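Side-chain contact in hypothetical protein VC1899 (Vibrio cholerae, PDB 1XMX), which is of unknown function but probably binds nucleic acid and carries a Card1-like endonuclease domain of the PD-(D/E)XK clan: residues D167-Q172 against V226-A231. Residues are numbered along the deposited sequence; the frame is centred on the assembly and turned at random.
Sequences DQQLYQ and VEAKIA
Gln169 and Leu170, neighbours on helix 164-179, meet Ala228 and Ile230 where the chain runs out of helix 216-227. The CA atoms come nearest at Gln169 and Ala228, 5.7 Å apart. Gln169 reaches across with a bent chain: CG stands anti to the carbonyl carbon, and the turn at chi2, -41°, folds the amide over toward Ala228. Its nitrogen leads, NE2 lying 3.4 Å from Ala228 CA and 3.7 Å from Ala228 CB. OE1 is turned away from that residue. Lower on the same chain, Gln169 CG rests 3.5 Å from Ala228 O. These are van der Waals touches; even Glu227 O, at 4.3 Å from Gln169 NE2, is too distant to accept a hydrogen bond, so nothing polar across the contact fixes the amide. The apolar half is Leu170 against Ile230, whose side chains cross at a slant and meet through one methyl each, Leu170 CD2 to Ile230 CD1 at 3.8 Å. Ile230 has CG1 between its backbone N and carbonyl carbon (chi1 60°), and the nearly extended chi2, 163°, carries CD1 on to the leucine. Leu166 and Leu173 of helix 164-179 also touch Ile230, while Glu244 and Phe248 of helix 243-266 touch Leu170, extending this into a small buried core. Lys229, with positive phi, closes helix 216-227 in a Schellman motif between Ala228 and Ile230, whose CB atoms both point at helix 164-179. That helix thus packs against the turn between helix 216-227 and hairpin 231-234/237-240. The order helix 181-201, strand 205-207, helices 210-213 and 216-227, then the hairpin, is consistent with a winged helix-turn-helix domain.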
loop_
_atom_site.group_PDB
_atom_site.type_symbol
_atom_site.label_atom_id
_atom_site.label_comp_id
_atom_site.label_asym_id
_atom_site.label_seq_id
_atom_site.Cartn_x
_atom_site.Cartn_y
_atom_site.Cartn_z
ATOM N N ASP A 167 -7.649 -18.555 -13.816
ATOM C CA ASP A 167 -7.819 -17.759 -12.605
ATOM C C ASP A 167 -8.807 -18.356 -11.624
ATOM O O ASP A 167 -8.631 -18.283 -10.425
ATOM C CB ASP A 167 -8.338 -16.359 -12.943
ATOM C CG ASP A 167 -7.327 -15.525 -13.734
ATOM O OD1 ASP A 167 -6.113 -15.887 -13.761
ATOM O OD2 ASP A 167 -7.752 -14.511 -14.341
ATOM N N GLN A 168 -9.899 -18.872 -12.130
ATOM C CA GLN A 168 -10.892 -19.386 -11.211
ATOM C C GLN A 168 -10.401 -20.693 -10.588
ATOM O O GLN A 168 -10.577 -20.881 -9.400
ATOM C CB GLN A 168 -12.251 -19.547 -11.913
ATOM C CG GLN A 168 -13.032 -20.802 -11.524
ATOM C CD GLN A 168 -14.326 -20.962 -12.314
ATOM O OE1 GLN A 168 -14.307 -21.353 -13.509
ATOM N NE2 GLN A 168 -15.460 -20.703 -11.654
ATOM N N GLN A 169 -9.803 -21.572 -11.395
ATOM C CA GLN A 169 -9.145 -22.786 -10.907
ATOM C C GLN A 169 -8.073 -22.442 -9.865
ATOM O O GLN A 169 -8.017 -23.086 -8.813
ATOM C CB GLN A 169 -8.454 -23.586 -12.026
ATOM C CG GLN A 169 -9.362 -24.377 -13.015
ATOM C CD GLN A 169 -10.533 -25.087 -12.346
ATOM O OE1 GLN A 169 -11.705 -24.638 -12.453
ATOM N NE2 GLN A 169 -10.244 -26.141 -11.626
ATOM N N LEU A 170 -7.245 -21.429 -10.139
ATOM C CA LEU A 170 -6.184 -21.079 -9.175
ATOM C C LEU A 170 -6.782 -20.507 -7.922
ATOM O O LEU A 170 -6.302 -20.777 -6.808
ATOM C CB LEU A 170 -5.150 -20.111 -9.770
ATOM C CG LEU A 170 -4.309 -20.697 -10.903
ATOM C CD1 LEU A 170 -3.225 -19.702 -11.249
ATOM C CD2 LEU A 170 -3.718 -22.040 -10.513
ATOM N N TYR A 171 -7.861 -19.747 -8.088
ATOM C CA TYR A 171 -8.580 -19.206 -6.942
ATOM C C TYR A 171 -9.222 -20.295 -6.062
ATOM O O TYR A 171 -9.123 -20.305 -4.803
ATOM C CB TYR A 171 -9.647 -18.202 -7.410
ATOM C CG TYR A 171 -10.608 -17.862 -6.318
ATOM C CD1 TYR A 171 -10.262 -16.950 -5.324
ATOM C CD2 TYR A 171 -11.863 -18.490 -6.250
ATOM C CE1 TYR A 171 -11.154 -16.623 -4.292
ATOM C CE2 TYR A 171 -12.781 -18.181 -5.215
ATOM C CZ TYR A 171 -12.406 -17.257 -4.238
ATOM O OH TYR A 171 -13.293 -16.954 -3.217
ATOM N N GLN A 172 -9.907 -21.224 -6.705
ATOM C CA GLN A 172 -10.613 -22.206 -5.928
ATOM C C GLN A 172 -9.585 -23.181 -5.291
ATOM O O GLN A 172 -9.763 -23.671 -4.178
ATOM C CB GLN A 172 -11.642 -22.907 -6.815
ATOM C CG GLN A 172 -12.605 -21.961 -7.503
ATOM C CD GLN A 172 -13.705 -22.673 -8.286
ATOM O OE1 GLN A 172 -13.510 -23.774 -8.773
ATOM N NE2 GLN A 172 -14.883 -22.029 -8.395
ATOM N N VAL A 226 -4.147 -31.958 -10.525
ATOM C CA VAL A 226 -4.679 -32.709 -11.677
ATOM C C VAL A 226 -6.128 -32.312 -12.001
ATOM O O VAL A 226 -6.444 -31.984 -13.132
ATOM C CB VAL A 226 -4.505 -34.249 -11.502
ATOM C CG1 VAL A 226 -5.183 -35.076 -12.614
ATOM C CG2 VAL A 226 -3.012 -34.600 -11.492
ATOM N N GLU A 227 -7.008 -32.363 -11.012
ATOM C CA GLU A 227 -8.393 -31.946 -11.210
ATOM C C GLU A 227 -8.473 -30.511 -11.802
ATOM O O GLU A 227 -9.286 -30.237 -12.712
ATOM C CB GLU A 227 -9.143 -32.027 -9.902
ATOM C CG GLU A 227 -10.604 -31.817 -10.090
ATOM C CD GLU A 227 -11.409 -32.037 -8.830
ATOM O OE1 GLU A 227 -11.316 -33.117 -8.237
ATOM O OE2 GLU A 227 -12.182 -31.147 -8.453
ATOM N N ALA A 228 -7.608 -29.627 -11.311
ATOM C CA ALA A 228 -7.580 -28.237 -11.741
ATOM C C ALA A 228 -7.004 -28.071 -13.105
ATOM O O ALA A 228 -7.017 -26.937 -13.608
ATOM C CB ALA A 228 -6.831 -27.323 -10.762
ATOM N N LYS A 229 -6.567 -29.188 -13.699
ATOM C CA LYS A 229 -5.904 -29.232 -15.026
ATOM C C LYS A 229 -4.631 -28.360 -15.120
ATOM O O LYS A 229 -4.230 -27.958 -16.213
ATOM C CB LYS A 229 -6.873 -28.941 -16.195
ATOM C CG LYS A 229 -8.036 -29.928 -16.263
ATOM C CD LYS A 229 -8.944 -29.733 -17.500
ATOM C CE LYS A 229 -10.280 -30.538 -17.375
ATOM N NZ LYS A 229 -11.414 -29.760 -16.667
ATOM N N ILE A 230 -3.968 -28.107 -13.988
ATOM C CA ILE A 230 -2.706 -27.369 -14.035
ATOM C C ILE A 230 -1.406 -28.193 -13.854
ATOM O O ILE A 230 -0.275 -27.634 -13.884
ATOM C CB ILE A 230 -2.713 -26.187 -13.052
ATOM C CG1 ILE A 230 -2.915 -26.694 -11.611
ATOM C CG2 ILE A 230 -3.760 -25.214 -13.443
ATOM C CD1 ILE A 230 -2.530 -25.637 -10.571
ATOM N N ALA A 231 -1.572 -29.504 -13.653
ATOM C CA ALA A 231 -0.466 -30.481 -13.730
ATOM C C ALA A 231 -0.988 -31.842 -14.115
ATOM O O ALA A 231 -2.165 -32.146 -13.948
ATOM C CB ALA A 231 0.291 -30.607 -12.408
#